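Local coordinates for antitoxin VapB (Salmonella enterica subsp. enterica serovar Typhimurium str. LT2, PDB 6IFM), which neutralizes its cognate toxin VapC as the antitoxin of a type II toxin-antitoxin system and binds DNA, at residues H28-A33 with G44-S49. Sequence-based numbering, arbitrary orientation.
Sequences HVEIIA and GESWDS
The carboxylate of Glu30, on strand 29-34, meets the backbone of Gly44 and the hydroxyl of Ser46. A single oxygen takes both weak hydrogen bonds. Gly44 N donates to Glu30 OE1 at 3.2 Å, and the N-H...O angle of 125° is strongly bent. Ser46 OG donates to Glu30 OE1, also at 3.2 Å. The other oxygen stays close by, with Glu30 OE2 3.6 Å from Gly44 N.

The Glu30 side chain leaves the strand toward residues 44-46. Its CG lies anti to the carbonyl carbon (chi1 -60°), and the chain then bends at chi2. Ser46 points back at the strand, its OG anti to its own carbonyl carbon (chi1 -56°). Beside this polar group, Ile32 CD1 lies 3.9 Å from Ser46 OG and 4.0 Å from Ser46 CB. The serine thus meets a carboxylate on one residue and a methyl group two residues further along the strand.

Gly44 has a positive phi, where a CB would press on the preceding carbonyl oxygen. Glu45 turns its acid group to another partner, a salt bridge from OE1 to Arg36 of the second VapB subunit. The strand of Glu30 pairs with strand 37-42 and, through Val29 and Glu30, with a strand of that subunit.

The contact joins this sheet, part of the SpoVT-AbrB DNA-binding region, to the turn leading into helix 48-52. There basic side chains of another protein's chain, probably the toxin, hydrogen-bond Ser46 O and form a salt bridge with Asp48 OD1. Two weak bonds on one oxygen imply a modest polar tie, supplemented by the Ile32 methyl.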
loop_
_atom_site.group_PDB
_atom_site.type_symbol
_atom_site.label_atom_id
_atom_site.label_comp_id
_atom_site.label_asym_id
_atom_site.label_seq_id
_atom_site.Cartn_x
_atom_site.Cartn_y
_atom_site.Cartn_z
ATOM N N HIS E 28 33.766 -11.533 4.941
ATOM C CA HIS E 28 32.455 -10.916 5.133
ATOM C C HIS E 28 31.755 -10.926 3.782
ATOM O O HIS E 28 32.388 -11.128 2.740
ATOM C CB HIS E 28 32.518 -9.512 5.755
ATOM C CG HIS E 28 33.206 -8.474 4.919
ATOM N ND1 HIS E 28 34.226 -8.762 4.033
ATOM C CD2 HIS E 28 33.028 -7.133 4.861
ATOM C CE1 HIS E 28 34.635 -7.644 3.458
ATOM N NE2 HIS E 28 33.923 -6.641 3.943
ATOM N N VAL E 29 30.432 -10.728 3.816
ATOM C CA VAL E 29 29.517 -11.349 2.862
ATOM C C VAL E 29 28.408 -10.387 2.438
ATOM O O VAL E 29 28.272 -9.283 2.961
ATOM C CB VAL E 29 28.898 -12.621 3.469
ATOM C CG1 VAL E 29 29.960 -13.682 3.730
ATOM C CG2 VAL E 29 28.165 -12.253 4.756
ATOM N N GLU E 30 27.599 -10.842 1.481
ATOM C CA GLU E 30 26.358 -10.208 1.056
ATOM C C GLU E 30 25.158 -11.023 1.537
ATOM O O GLU E 30 25.288 -12.182 1.938
ATOM C CB GLU E 30 26.320 -10.042 -0.472
ATOM C CG GLU E 30 27.446 -9.175 -1.050
ATOM C CD GLU E 30 27.890 -9.611 -2.447
ATOM O OE1 GLU E 30 28.150 -10.818 -2.637
ATOM O OE2 GLU E 30 27.997 -8.751 -3.354
ATOM N N ILE E 31 23.970 -10.414 1.476
ATOM C CA ILE E 31 22.738 -11.053 1.949
ATOM C C ILE E 31 21.539 -10.438 1.228
ATOM O O ILE E 31 21.475 -9.227 1.024
ATOM C CB ILE E 31 22.620 -10.932 3.485
ATOM C CG1 ILE E 31 21.407 -11.705 4.005
ATOM C CG2 ILE E 31 22.537 -9.490 3.882
ATOM C CD1 ILE E 31 21.502 -12.051 5.484
ATOM N N ILE E 32 20.587 -11.290 0.840
ATOM C CA ILE E 32 19.459 -10.899 -0.015
ATOM C C ILE E 32 18.233 -11.698 0.384
ATOM O O ILE E 32 18.307 -12.914 0.569
ATOM C CB ILE E 32 19.719 -11.143 -1.519
ATOM C CG1 ILE E 32 21.107 -10.671 -1.963
ATOM C CG2 ILE E 32 18.624 -10.503 -2.347
ATOM C CD1 ILE E 32 22.133 -11.733 -1.867
ATOM N N ALA E 33 17.095 -11.020 0.461
ATOM C CA ALA E 33 15.813 -11.668 0.688
ATOM C C ALA E 33 15.188 -12.082 -0.644
ATOM O O ALA E 33 15.140 -11.286 -1.590
ATOM C CB ALA E 33 14.872 -10.730 1.447
ATOM N N GLY E 44 30.692 -10.688 -4.615
ATOM C CA GLY E 44 30.937 -10.899 -6.029
ATOM C C GLY E 44 30.089 -11.983 -6.648
ATOM O O GLY E 44 30.088 -12.117 -7.879
ATOM N N GLU E 45 29.339 -12.738 -5.827
ATOM C CA GLU E 45 28.661 -13.963 -6.248
ATOM C C GLU E 45 27.152 -14.005 -5.982
ATOM O O GLU E 45 26.579 -15.094 -5.891
ATOM C CB GLU E 45 29.354 -15.173 -5.627
ATOM C CG GLU E 45 30.829 -15.222 -5.973
ATOM C CD GLU E 45 31.698 -15.861 -4.924
ATOM O OE1 GLU E 45 32.284 -16.916 -5.250
ATOM O OE2 GLU E 45 31.809 -15.337 -3.783
ATOM N N SER E 46 26.471 -12.868 -5.852
ATOM C CA SER E 46 25.061 -12.959 -5.473
ATOM C C SER E 46 24.214 -13.600 -6.571
ATOM O O SER E 46 23.214 -14.256 -6.273
ATOM C CB SER E 46 24.520 -11.581 -5.106
ATOM O OG SER E 46 25.308 -11.009 -4.063
ATOM N N TRP E 47 24.605 -13.455 -7.834
ATOM C CA TRP E 47 23.813 -13.998 -8.929
ATOM C C TRP E 47 24.053 -15.483 -9.164
ATOM O O TRP E 47 23.286 -16.107 -9.907
ATOM C CB TRP E 47 24.123 -13.230 -10.214
ATOM C CG TRP E 47 23.485 -11.894 -10.261
ATOM C CD1 TRP E 47 24.050 -10.712 -9.915
ATOM C CD2 TRP E 47 22.159 -11.594 -10.702
ATOM N NE1 TRP E 47 23.156 -9.688 -10.090
ATOM C CE2 TRP E 47 21.985 -10.204 -10.575
ATOM C CE3 TRP E 47 21.091 -12.366 -11.167
ATOM C CZ2 TRP E 47 20.783 -9.565 -10.910
ATOM C CZ3 TRP E 47 19.886 -11.722 -11.484
ATOM C CH2 TRP E 47 19.754 -10.339 -11.366
ATOM N N ASP E 48 25.095 -16.050 -8.542
ATOM C CA ASP E 48 25.482 -17.436 -8.797
ATOM C C ASP E 48 24.364 -18.415 -8.453
ATOM O O ASP E 48 24.172 -19.415 -9.159
ATOM C CB ASP E 48 26.745 -17.754 -8.015
ATOM C CG ASP E 48 27.975 -17.276 -8.723
ATOM O OD1 ASP E 48 27.954 -17.293 -9.983
ATOM O OD2 ASP E 48 28.953 -16.889 -8.043
ATOM N N SER E 49 23.628 -18.160 -7.365
ATOM C CA SER E 49 22.487 -19.012 -7.031
ATOM C C SER E 49 21.374 -18.873 -8.060
ATOM O O SER E 49 20.703 -19.854 -8.403
ATOM C CB SER E 49 21.965 -18.668 -5.641
ATOM O OG SER E 49 22.127 -17.280 -5.423
#